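Local coordinates for DynE8 (Micromonospora chersina, PDB 4AMM), which is the enediyne polyketide synthase of dynemicin biosynthesis, represented here by its acyltransferase domain, which probably loads acyl units for chain extension, at residues A[173-179]-A[306-310]; A[285-290]-A[321-327]; A[183-189]-A[297-303]. One frame throughout, in Å; residues are numbered along the deposited sequence.

Contact 1: residues A[173-179]-A[306-310]; sequences LGHSLGE and ASTVT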
loop_
_atom_site.group_PDB
_atom_site.type_symbol
_atom_site.label_atom_id
_atom_site.label_comp_id
_atom_site.label_asym_id
_atom_site.label_seq_id
_atom_site.Cartn_x
_atom_site.Cartn_y
_atom_site.Cartn_z
ATOM N N LEU A 173 5.337 2.724 6.333
ATOM C CA LEU A 173 4.316 3.684 6.811
ATOM C C LEU A 173 2.963 3.031 6.687
ATOM O O LEU A 173 2.754 2.117 5.866
ATOM C CB LEU A 173 4.341 4.976 5.992
ATOM C CG LEU A 173 3.901 4.958 4.579
ATOM C CD1 LEU A 173 2.301 4.969 4.454
ATOM C CD2 LEU A 173 4.504 6.185 3.821
ATOM N N GLY A 174 2.041 3.505 7.514
ATOM C CA GLY A 174 0.644 3.034 7.468
ATOM C C GLY A 174 -0.295 4.222 7.384
ATOM O O GLY A 174 -0.097 5.228 8.066
ATOM N N HIS A 175 -1.308 4.094 6.513
ATOM C CA HIS A 175 -2.349 5.153 6.318
ATOM C C HIS A 175 -3.480 4.934 7.302
ATOM O O HIS A 175 -4.225 3.977 7.204
ATOM C CB HIS A 175 -2.853 5.000 4.878
ATOM C CG HIS A 175 -3.558 6.213 4.328
ATOM N ND1 HIS A 175 -4.862 6.538 4.717
ATOM C CD2 HIS A 175 -3.196 7.106 3.360
ATOM C CE1 HIS A 175 -5.233 7.600 4.011
ATOM N NE2 HIS A 175 -4.252 7.973 3.198
ATOM N N SER A 176 -3.596 5.885 8.247
ATOM C CA SER A 176 -4.716 5.830 9.242
ATOM C C SER A 176 -4.665 4.441 9.931
ATOM O O SER A 176 -3.667 4.159 10.679
ATOM C CB SER A 176 -6.044 6.161 8.586
ATOM O OG SER A 176 -6.968 6.231 9.702
ATOM N N LEU A 177 -5.664 3.600 9.809
ATOM C CA LEU A 177 -5.676 2.268 10.360
ATOM C C LEU A 177 -4.356 1.518 10.144
ATOM O O LEU A 177 -3.910 0.733 11.007
ATOM C CB LEU A 177 -6.840 1.455 9.724
ATOM C CG LEU A 177 -6.915 -0.022 10.082
ATOM C CD1 LEU A 177 -7.168 -0.230 11.603
ATOM C CD2 LEU A 177 -7.979 -0.658 9.228
ATOM N N GLY A 178 -3.799 1.666 8.938
ATOM C CA GLY A 178 -2.548 0.917 8.639
ATOM C C GLY A 178 -1.399 1.255 9.564
ATOM O O GLY A 178 -0.469 0.420 9.605
ATOM N N GLU A 179 -1.405 2.378 10.244
ATOM C CA GLU A 179 -0.291 2.646 11.186
ATOM C C GLU A 179 -0.277 1.548 12.232
ATOM O O GLU A 179 0.792 1.245 12.757
ATOM C CB GLU A 179 -0.479 4.001 11.799
ATOM C CG GLU A 179 0.803 4.461 12.591
ATOM C CD GLU A 179 1.180 5.886 12.305
ATOM O OE1 GLU A 179 1.030 6.382 11.169
ATOM O OE2 GLU A 179 1.746 6.580 13.218
ATOM N N ALA A 306 7.512 5.743 9.377
ATOM C CA ALA A 306 7.216 7.137 9.072
ATOM C C ALA A 306 5.733 7.329 9.414
ATOM O O ALA A 306 4.892 6.675 8.787
ATOM C CB ALA A 306 7.457 7.386 7.581
ATOM N N SER A 307 5.434 8.116 10.416
ATOM C CA SER A 307 4.066 8.240 10.942
ATOM C C SER A 307 3.259 9.176 10.040
ATOM O O SER A 307 3.631 10.275 9.708
ATOM C CB SER A 307 4.156 8.845 12.305
ATOM O OG SER A 307 2.809 9.041 12.850
ATOM N N THR A 308 2.044 8.697 9.761
ATOM C CA THR A 308 1.013 9.552 9.137
ATOM C C THR A 308 0.186 10.292 10.179
ATOM O O THR A 308 -0.768 11.008 9.829
ATOM C CB THR A 308 0.072 8.785 8.194
ATOM O OG1 THR A 308 -0.739 7.845 8.887
ATOM C CG2 THR A 308 0.884 8.134 7.073
ATOM N N VAL A 309 0.588 10.224 11.444
ATOM C CA VAL A 309 -0.020 11.107 12.480
ATOM C C VAL A 309 0.841 12.348 12.654
ATOM O O VAL A 309 0.410 13.460 12.641
ATOM C CB VAL A 309 -0.158 10.383 13.835
ATOM C CG1 VAL A 309 -0.904 11.278 14.831
ATOM C CG2 VAL A 309 -0.905 9.089 13.672
ATOM N N THR A 310 2.160 12.110 12.793
ATOM C CA THR A 310 3.130 13.213 13.034
ATOM C C THR A 310 3.797 13.691 11.800
ATOM O O THR A 310 4.291 14.839 11.766
ATOM C CB THR A 310 4.216 12.797 13.993
ATOM O OG1 THR A 310 4.956 11.757 13.407
ATOM C CG2 THR A 310 3.615 12.281 15.320
HETATM O O HOH W 1 2.773 5.064 9.623
#
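Glu-179 meets Ser-307 and Thr-308 in a buried, polar contact beside the putative nucleophile elbow of the acyltransferase domain. Residues 173-179 run from the end of strand 171-174, through the GxSxG turn, into helix 178-185. Residues 306-310 leave strand 305-306, an outermost strand of the same parallel sheet. Each oxygen of the Glu-179 carboxylate accepts a bond from the loop at its syn lone pair. Glu-179 OE1 accepts from Thr-308 N at 2.9 Å. Glu-179 OE2 accepts from Ser-307 OG at 2.7 Å. The chain of Glu-179 starts extended, with CG opposite the backbone N (chi1 -169°), and then bends at chi2, which turns both oxygens to the loop. Ser-307 OG also accepts from the N of Val-309 and the N of Thr-310, an ST turn and an ST motif. Val-309 CG2 lies 3.7 Å from Glu-179 OE2. Thr-308 OG1 donates to Gly-174 O at 2.8 Å, in the carbonyl plane. The Thr-308 chi1 of 66° leaves OG1 facing that carbonyl oxygen. A water links Gly-174 N to Ala-306 O, accepting from the first at 2.7 Å and donating to the second. Within the sheet, on neighbouring strands, Leu-173 CB and Ala-306 CB pack 4.2 Å apart. On the turn, Ser-176 OG is hydrogen-bonded to His-278 and Arg-201, consistent with the Ser-His pair of acyltransferases. With an alanine in place of Glu-179, Thr-308 N and Ser-307 OG would probably lose their carboxylate acceptor, and the loop would be held less firmly. The chemistry implies that the start of the helix and the loop are fixed together by paired carboxylate bonds, while the threonine hydroxyl and the water tie the strand end just ahead of the turn.

Contact 2: residues A[285-290]-A[321-327]; sequences AAEALR and EVLVRQL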
loop_
_atom_site.group_PDB
_atom_site.type_symbol
_atom_site.label_atom_id
_atom_site.label_comp_id
_atom_site.label_asym_id
_atom_site.label_seq_id
_atom_site.Cartn_x
_atom_site.Cartn_y
_atom_site.Cartn_z
ATOM N N ALA A 285 -14.865 8.934 19.856
ATOM C CA ALA A 285 -14.219 7.677 19.493
ATOM C C ALA A 285 -12.773 7.596 19.972
ATOM O O ALA A 285 -12.331 6.515 20.430
ATOM C CB ALA A 285 -14.272 7.447 17.999
ATOM N N ALA A 286 -12.068 8.720 19.948
ATOM C CA ALA A 286 -10.696 8.731 20.434
ATOM C C ALA A 286 -10.619 8.421 21.908
ATOM O O ALA A 286 -9.657 7.791 22.362
ATOM C CB ALA A 286 -10.066 10.117 20.107
ATOM N N GLU A 287 -11.588 8.891 22.690
ATOM C CA GLU A 287 -11.625 8.536 24.121
ATOM C C GLU A 287 -11.835 7.069 24.384
ATOM O O GLU A 287 -11.229 6.467 25.302
ATOM C CB GLU A 287 -12.712 9.400 24.784
ATOM C CG GLU A 287 -12.809 9.226 26.357
ATOM C CD GLU A 287 -13.939 10.075 27.035
ATOM O OE1 GLU A 287 -14.960 10.412 26.385
ATOM O OE2 GLU A 287 -13.793 10.386 28.253
ATOM N N ALA A 288 -12.700 6.438 23.621
ATOM C CA ALA A 288 -12.907 5.028 23.779
ATOM C C ALA A 288 -11.642 4.244 23.336
ATOM O O ALA A 288 -11.143 3.285 24.014
ATOM C CB ALA A 288 -14.145 4.541 22.945
ATOM N N LEU A 289 -11.005 4.656 22.245
ATOM C CA LEU A 289 -9.769 4.047 21.821
ATOM C C LEU A 289 -8.713 4.200 22.891
ATOM O O LEU A 289 -7.918 3.233 23.091
ATOM C CB LEU A 289 -9.318 4.652 20.499
ATOM C CG LEU A 289 -8.110 3.996 19.903
ATOM C CD1 LEU A 289 -8.376 2.524 19.589
ATOM C CD2 LEU A 289 -7.641 4.741 18.715
ATOM N N ARG A 290 -8.676 5.351 23.574
ATOM C CA ARG A 290 -7.661 5.475 24.637
ATOM C C ARG A 290 -7.801 4.343 25.651
ATOM O O ARG A 290 -6.777 3.810 26.140
ATOM C CB ARG A 290 -7.836 6.798 25.341
ATOM C CG ARG A 290 -6.752 7.030 26.433
ATOM C CD ARG A 290 -6.925 8.374 27.118
ATOM N NE ARG A 290 -6.450 9.504 26.313
ATOM C CZ ARG A 290 -5.181 9.910 26.257
ATOM N NH1 ARG A 290 -4.245 9.237 26.939
ATOM N NH2 ARG A 290 -4.847 10.948 25.500
ATOM N N GLU A 321 -0.848 8.128 23.097
ATOM C CA GLU A 321 -1.172 9.490 22.732
ATOM C C GLU A 321 -1.256 9.651 21.194
ATOM O O GLU A 321 -2.108 10.408 20.722
ATOM C CB GLU A 321 -0.099 10.463 23.271
ATOM C CG GLU A 321 0.061 10.465 24.824
ATOM C CD GLU A 321 -1.263 10.681 25.557
ATOM O OE1 GLU A 321 -2.146 11.415 25.040
ATOM O OE2 GLU A 321 -1.446 10.095 26.652
ATOM N N VAL A 322 -0.324 9.040 20.477
ATOM C CA VAL A 322 -0.262 9.221 19.029
ATOM C C VAL A 322 -1.480 8.569 18.427
ATOM O O VAL A 322 -2.152 9.206 17.533
ATOM C CB VAL A 322 1.007 8.570 18.436
ATOM C CG1 VAL A 322 1.018 8.626 16.896
ATOM C CG2 VAL A 322 2.250 9.302 18.848
ATOM N N LEU A 323 -1.878 7.378 18.838
ATOM C CA LEU A 323 -3.009 6.667 18.189
ATOM C C LEU A 323 -4.283 7.333 18.608
ATOM O O LEU A 323 -5.282 7.200 17.878
ATOM C CB LEU A 323 -2.965 5.123 18.488
ATOM C CG LEU A 323 -1.747 4.506 17.796
ATOM C CD1 LEU A 323 -1.761 2.997 18.033
ATOM C CD2 LEU A 323 -1.684 4.789 16.236
ATOM N N VAL A 324 -4.372 8.052 19.713
ATOM C CA VAL A 324 -5.592 8.784 20.086
ATOM C C VAL A 324 -5.679 10.027 19.249
ATOM O O VAL A 324 -6.772 10.242 18.622
ATOM C CB VAL A 324 -5.605 9.105 21.632
ATOM C CG1 VAL A 324 -6.682 10.042 21.932
ATOM C CG2 VAL A 324 -5.846 7.780 22.449
ATOM N N ARG A 325 -4.682 10.889 19.172
ATOM C CA ARG A 325 -4.768 12.063 18.312
ATOM C C ARG A 325 -4.819 11.717 16.837
ATOM O O ARG A 325 -5.201 12.593 16.046
ATOM C CB ARG A 325 -3.727 13.125 18.650
ATOM C CG ARG A 325 -2.350 12.799 18.223
ATOM C CD ARG A 325 -1.542 14.103 18.402
ATOM N NE ARG A 325 -0.105 13.936 18.098
ATOM C CZ ARG A 325 0.810 13.487 18.948
ATOM N NH1 ARG A 325 0.543 13.172 20.203
ATOM N NH2 ARG A 325 2.089 13.466 18.518
ATOM N N GLN A 326 -4.458 10.509 16.445
ATOM C CA GLN A 326 -4.664 10.058 15.039
ATOM C C GLN A 326 -6.099 10.253 14.651
ATOM O O GLN A 326 -6.304 10.631 13.491
ATOM C CB GLN A 326 -4.357 8.617 14.911
ATOM C CG GLN A 326 -4.527 8.079 13.469
ATOM C CD GLN A 326 -4.001 6.706 13.250
ATOM O OE1 GLN A 326 -4.390 5.779 13.967
ATOM N NE2 GLN A 326 -3.112 6.530 12.293
ATOM N N LEU A 327 -7.035 10.029 15.541
ATOM C CA LEU A 327 -8.430 9.969 15.075
ATOM C C LEU A 327 -8.992 11.344 14.795
ATOM O O LEU A 327 -9.869 11.452 13.935
ATOM C CB LEU A 327 -9.279 9.282 16.092
ATOM C CG LEU A 327 -9.457 7.763 15.890
ATOM C CD1 LEU A 327 -8.243 6.913 15.705
ATOM C CD2 LEU A 327 -10.282 7.195 16.999
#
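Arg-290 leaves its helix with CG opposite the backbone N (chi1 -177°) and bends at chi3, while Glu-321 folds at chi2 (-53°), and this brings the two charged ends together. The guanidinium meets the carboxylate end-on in a bidentate salt bridge. Arg-290 NH1 donates to Glu-321 OE2 at 2.9 Å, and Arg-290 NH2 donates to Glu-321 OE1 at 2.8 Å. Both acceptors lie near the guanidinium plane and are met on their syn sides, although the two flat groups are turned 37° apart. Val-324 CG2 lies over one guanidinium face and also touches Arg-290 CB, at 3.6 Å. The contact is a near-antiparallel pairing of helices 283-294 and 319-328, whose short segments have axes 8.6 Å apart. The small Ala-286 is consistent with this close approach: Ala-286 CB rests 3.8 Å from Val-324 CG1 and also touches Val-324 O. Further along, Leu-327 CD2 packs against the backbone of Ala-286 and, more loosely, Ala-285 CB. Leu-327 CD1, the other branch, meets Leu-289 CD2 at 3.8 Å, the two leucines crossing at a slant. Leu-289 and Leu-327 also touch Arg-201 of helix 191-206.

Contact 3: residues A[183-189]-A[297-303]; sequences LSWAGAL and PWRRPER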
loop_
_atom_site.group_PDB
_atom_site.type_symbol
_atom_site.label_atom_id
_atom_site.label_comp_id
_atom_site.label_asym_id
_atom_site.label_seq_id
_atom_site.Cartn_x
_atom_site.Cartn_y
_atom_site.Cartn_z
ATOM N N LEU A 183 3.164 -0.494 12.994
ATOM C CA LEU A 183 3.763 -0.634 14.342
ATOM C C LEU A 183 3.926 -2.087 14.657
ATOM O O LEU A 183 4.938 -2.445 15.303
ATOM C CB LEU A 183 2.808 0.037 15.344
ATOM C CG LEU A 183 2.914 1.553 15.290
ATOM C CD1 LEU A 183 1.833 2.244 16.091
ATOM C CD2 LEU A 183 4.286 2.110 15.824
ATOM N N SER A 184 3.027 -2.980 14.272
ATOM C CA SER A 184 3.151 -4.420 14.559
ATOM C C SER A 184 4.359 -4.958 13.798
ATOM O O SER A 184 5.231 -5.665 14.357
ATOM C CB SER A 184 1.881 -5.210 14.235
ATOM O OG SER A 184 2.013 -6.540 14.740
ATOM N N TRP A 185 4.475 -4.599 12.531
ATOM C CA TRP A 185 5.655 -5.001 11.752
ATOM C C TRP A 185 6.941 -4.541 12.396
ATOM O O TRP A 185 7.965 -5.301 12.368
ATOM C CB TRP A 185 5.526 -4.400 10.307
ATOM C CG TRP A 185 6.823 -4.496 9.464
ATOM C CD1 TRP A 185 7.262 -5.592 8.758
ATOM C CD2 TRP A 185 7.819 -3.476 9.361
ATOM N NE1 TRP A 185 8.540 -5.322 8.255
ATOM C CE2 TRP A 185 8.854 -4.024 8.530
ATOM C CE3 TRP A 185 7.912 -2.138 9.795
ATOM C CZ2 TRP A 185 9.984 -3.319 8.207
ATOM C CZ3 TRP A 185 9.049 -1.409 9.398
ATOM C CH2 TRP A 185 10.057 -2.019 8.616
ATOM N N ALA A 186 6.940 -3.349 12.984
ATOM C CA ALA A 186 8.113 -2.718 13.609
ATOM C C ALA A 186 8.343 -3.322 15.012
ATOM O O ALA A 186 9.342 -2.910 15.669
ATOM C CB ALA A 186 7.998 -1.192 13.645
ATOM N N GLY A 187 7.530 -4.254 15.445
ATOM C CA GLY A 187 7.752 -4.888 16.805
ATOM C C GLY A 187 7.179 -4.139 17.977
ATOM O O GLY A 187 7.446 -4.526 19.143
ATOM N N ALA A 188 6.333 -3.108 17.788
ATOM C CA ALA A 188 5.776 -2.375 18.932
ATOM C C ALA A 188 4.641 -3.128 19.666
ATOM O O ALA A 188 4.343 -2.877 20.860
ATOM C CB ALA A 188 5.323 -0.983 18.461
ATOM N N LEU A 189 3.941 -4.006 18.936
ATOM C CA LEU A 189 2.842 -4.767 19.430
ATOM C C LEU A 189 2.708 -6.080 18.657
ATOM O O LEU A 189 2.844 -6.101 17.422
ATOM C CB LEU A 189 1.557 -3.932 19.226
ATOM C CG LEU A 189 0.404 -4.348 20.102
ATOM C CD1 LEU A 189 0.719 -4.178 21.615
ATOM C CD2 LEU A 189 -0.824 -3.518 19.771
ATOM N N PRO A 297 0.561 -4.003 26.186
ATOM C CA PRO A 297 1.997 -4.012 26.530
ATOM C C PRO A 297 2.882 -3.474 25.376
ATOM O O PRO A 297 3.737 -4.193 24.820
ATOM C CB PRO A 297 2.248 -5.506 26.788
ATOM C CG PRO A 297 1.376 -6.192 25.727
ATOM C CD PRO A 297 0.082 -5.308 25.711
ATOM N N TRP A 298 2.731 -2.204 25.079
ATOM C CA TRP A 298 3.536 -1.559 24.011
ATOM C C TRP A 298 5.021 -1.638 24.166
ATOM O O TRP A 298 5.526 -1.472 25.323
ATOM C CB TRP A 298 3.194 -0.042 23.926
ATOM C CG TRP A 298 1.756 0.193 23.504
ATOM C CD1 TRP A 298 0.679 0.451 24.320
ATOM C CD2 TRP A 298 1.261 0.206 22.168
ATOM N NE1 TRP A 298 -0.467 0.578 23.584
ATOM C CE2 TRP A 298 -0.138 0.426 22.258
ATOM C CE3 TRP A 298 1.854 -0.026 20.922
ATOM C CZ2 TRP A 298 -0.951 0.497 21.124
ATOM C CZ3 TRP A 298 1.033 0.017 19.784
ATOM C CH2 TRP A 298 -0.346 0.296 19.889
ATOM N N ARG A 299 5.745 -1.906 23.080
ATOM C CA ARG A 299 7.218 -1.808 23.068
ATOM C C ARG A 299 7.668 -0.740 22.095
ATOM O O ARG A 299 6.933 -0.383 21.168
ATOM C CB ARG A 299 7.822 -3.174 22.676
ATOM C CG ARG A 299 7.258 -4.373 23.475
ATOM C CD ARG A 299 8.114 -5.635 23.429
ATOM N NE ARG A 299 7.453 -6.725 24.166
ATOM C CZ ARG A 299 7.900 -7.985 24.266
ATOM N NH1 ARG A 299 9.050 -8.348 23.691
ATOM N NH2 ARG A 299 7.204 -8.885 24.961
ATOM N N ARG A 300 8.882 -0.259 22.269
ATOM C CA ARG A 300 9.484 0.639 21.349
ATOM C C ARG A 300 9.602 -0.033 19.968
ATOM O O ARG A 300 10.017 -1.182 19.909
ATOM C CB ARG A 300 10.898 0.953 21.851
ATOM C CG ARG A 300 11.525 2.103 21.105
ATOM C CD ARG A 300 12.763 2.684 21.847
ATOM N NE ARG A 300 13.173 4.005 21.344
ATOM C CZ ARG A 300 13.937 4.206 20.264
ATOM N NH1 ARG A 300 14.380 3.162 19.553
ATOM N NH2 ARG A 300 14.262 5.449 19.892
ATOM N N PRO A 301 9.217 0.682 18.884
ATOM C CA PRO A 301 9.453 0.094 17.552
ATOM C C PRO A 301 10.910 -0.134 17.277
ATOM O O PRO A 301 11.749 0.723 17.654
ATOM C CB PRO A 301 8.956 1.181 16.588
ATOM C CG PRO A 301 7.932 1.933 17.329
ATOM C CD PRO A 301 8.440 1.932 18.799
ATOM N N GLU A 302 11.217 -1.261 16.627
ATOM C CA GLU A 302 12.608 -1.683 16.365
ATOM C C GLU A 302 13.051 -1.477 14.931
ATOM O O GLU A 302 14.220 -1.722 14.554
ATOM C CB GLU A 302 12.775 -3.173 16.722
ATOM C CG GLU A 302 12.058 -3.506 18.086
ATOM C CD GLU A 302 12.324 -4.922 18.670
ATOM O OE1 GLU A 302 11.636 -5.914 18.276
ATOM O OE2 GLU A 302 13.206 -5.026 19.569
ATOM N N ARG A 303 12.116 -1.055 14.081
ATOM C CA ARG A 303 12.356 -0.800 12.644
ATOM C C ARG A 303 11.719 0.601 12.334
ATOM O O ARG A 303 10.816 1.040 13.093
ATOM C CB ARG A 303 11.710 -1.880 11.772
ATOM C CG ARG A 303 11.955 -3.307 12.259
ATOM C CD ARG A 303 11.453 -4.262 11.219
ATOM N NE ARG A 303 11.480 -5.665 11.594
ATOM C CZ ARG A 303 11.620 -6.684 10.728
ATOM N NH1 ARG A 303 11.824 -6.471 9.417
ATOM N NH2 ARG A 303 11.621 -7.934 11.184
HETATM O O HOH W 2 10.154 -6.178 14.156
HETATM O O HOH W 3 9.643 -5.702 19.910
#
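A Schellman motif ends helix 178-185, and the loop 297-303 runs past it, with Ala-186 facing Arg-303 and Ala-188 facing Arg-299. Gly-187 takes the positive phi (84°) of the motif; a CB there would be jammed against the preceding carbonyl and would clash with Glu-302 OE1. Two nearly straight backbone bonds join the segments. Glu-302 N donates to Ala-186 O at 2.7 Å, and Arg-299 N donates to Ala-188 O at 2.8 Å. Between them Pro-301 fills the middle. Pro-301 CG sits 3.9 Å from Leu-183 CD2 and also touches Ala-188 CB, while Pro-301 CB meets Ala-186 CB. At one end, Arg-303 lies across Trp-185. Its CG stands opposite its own carbonyl carbon (chi1 -46°), and the chain then runs extended over the ring. Arg-303 CD makes a CH-pi contact, 3.7 Å from the centroid of the Trp-185 six-membered ring. The guanidinium is turned 56° from the indole plane. A water accepts from Arg-303 NE and donates to Trp-185 O, bridging the helix end to the arginine. Arg-303 N is buried here without a partner. At the other end, Leu-189 CD2 lies over one face of the Trp-298 ring in a second CH-pi contact, 4.2 Å from the six-membered centroid. The Trp-298 NE1 bonds to Ala-293 O, which helps to hold the ring in place. Ser-184 OG donates to Leu-189 O at 2.8 Å and ties the chain leaving the helix back to its last turn. Trp-298 also packs on Leu-197 of helix 191-206 and Leu-323 of helix 319-328, whereas Trp-185 reaches Ile-159 of helix 144-165, and the loop leads on into strand 305-306.

In the fold
Following the chain from the N terminus, the first segment met in these contacts is 173-179, at the end of strand 171-174, and then comes 183-189, so contacts 1 and 3 share helix 178-185. Helix 283-294 follows, with the first segment of contact 2. Loop 297-303 returns to the end of helix 178-185 and closes contact 3. Next, 306-310 closes contact 1, so contact 3 is nested within its loop. Helix 319-328 closes contact 2, which crosses both others. Contacts 1 and 2 touch through Gln-326 and Val-309, and contacts 2 and 3 through Leu-323 and Trp-298. Together they tie the edge of the parallel sheet to helices 178-185, 283-294 and 319-328.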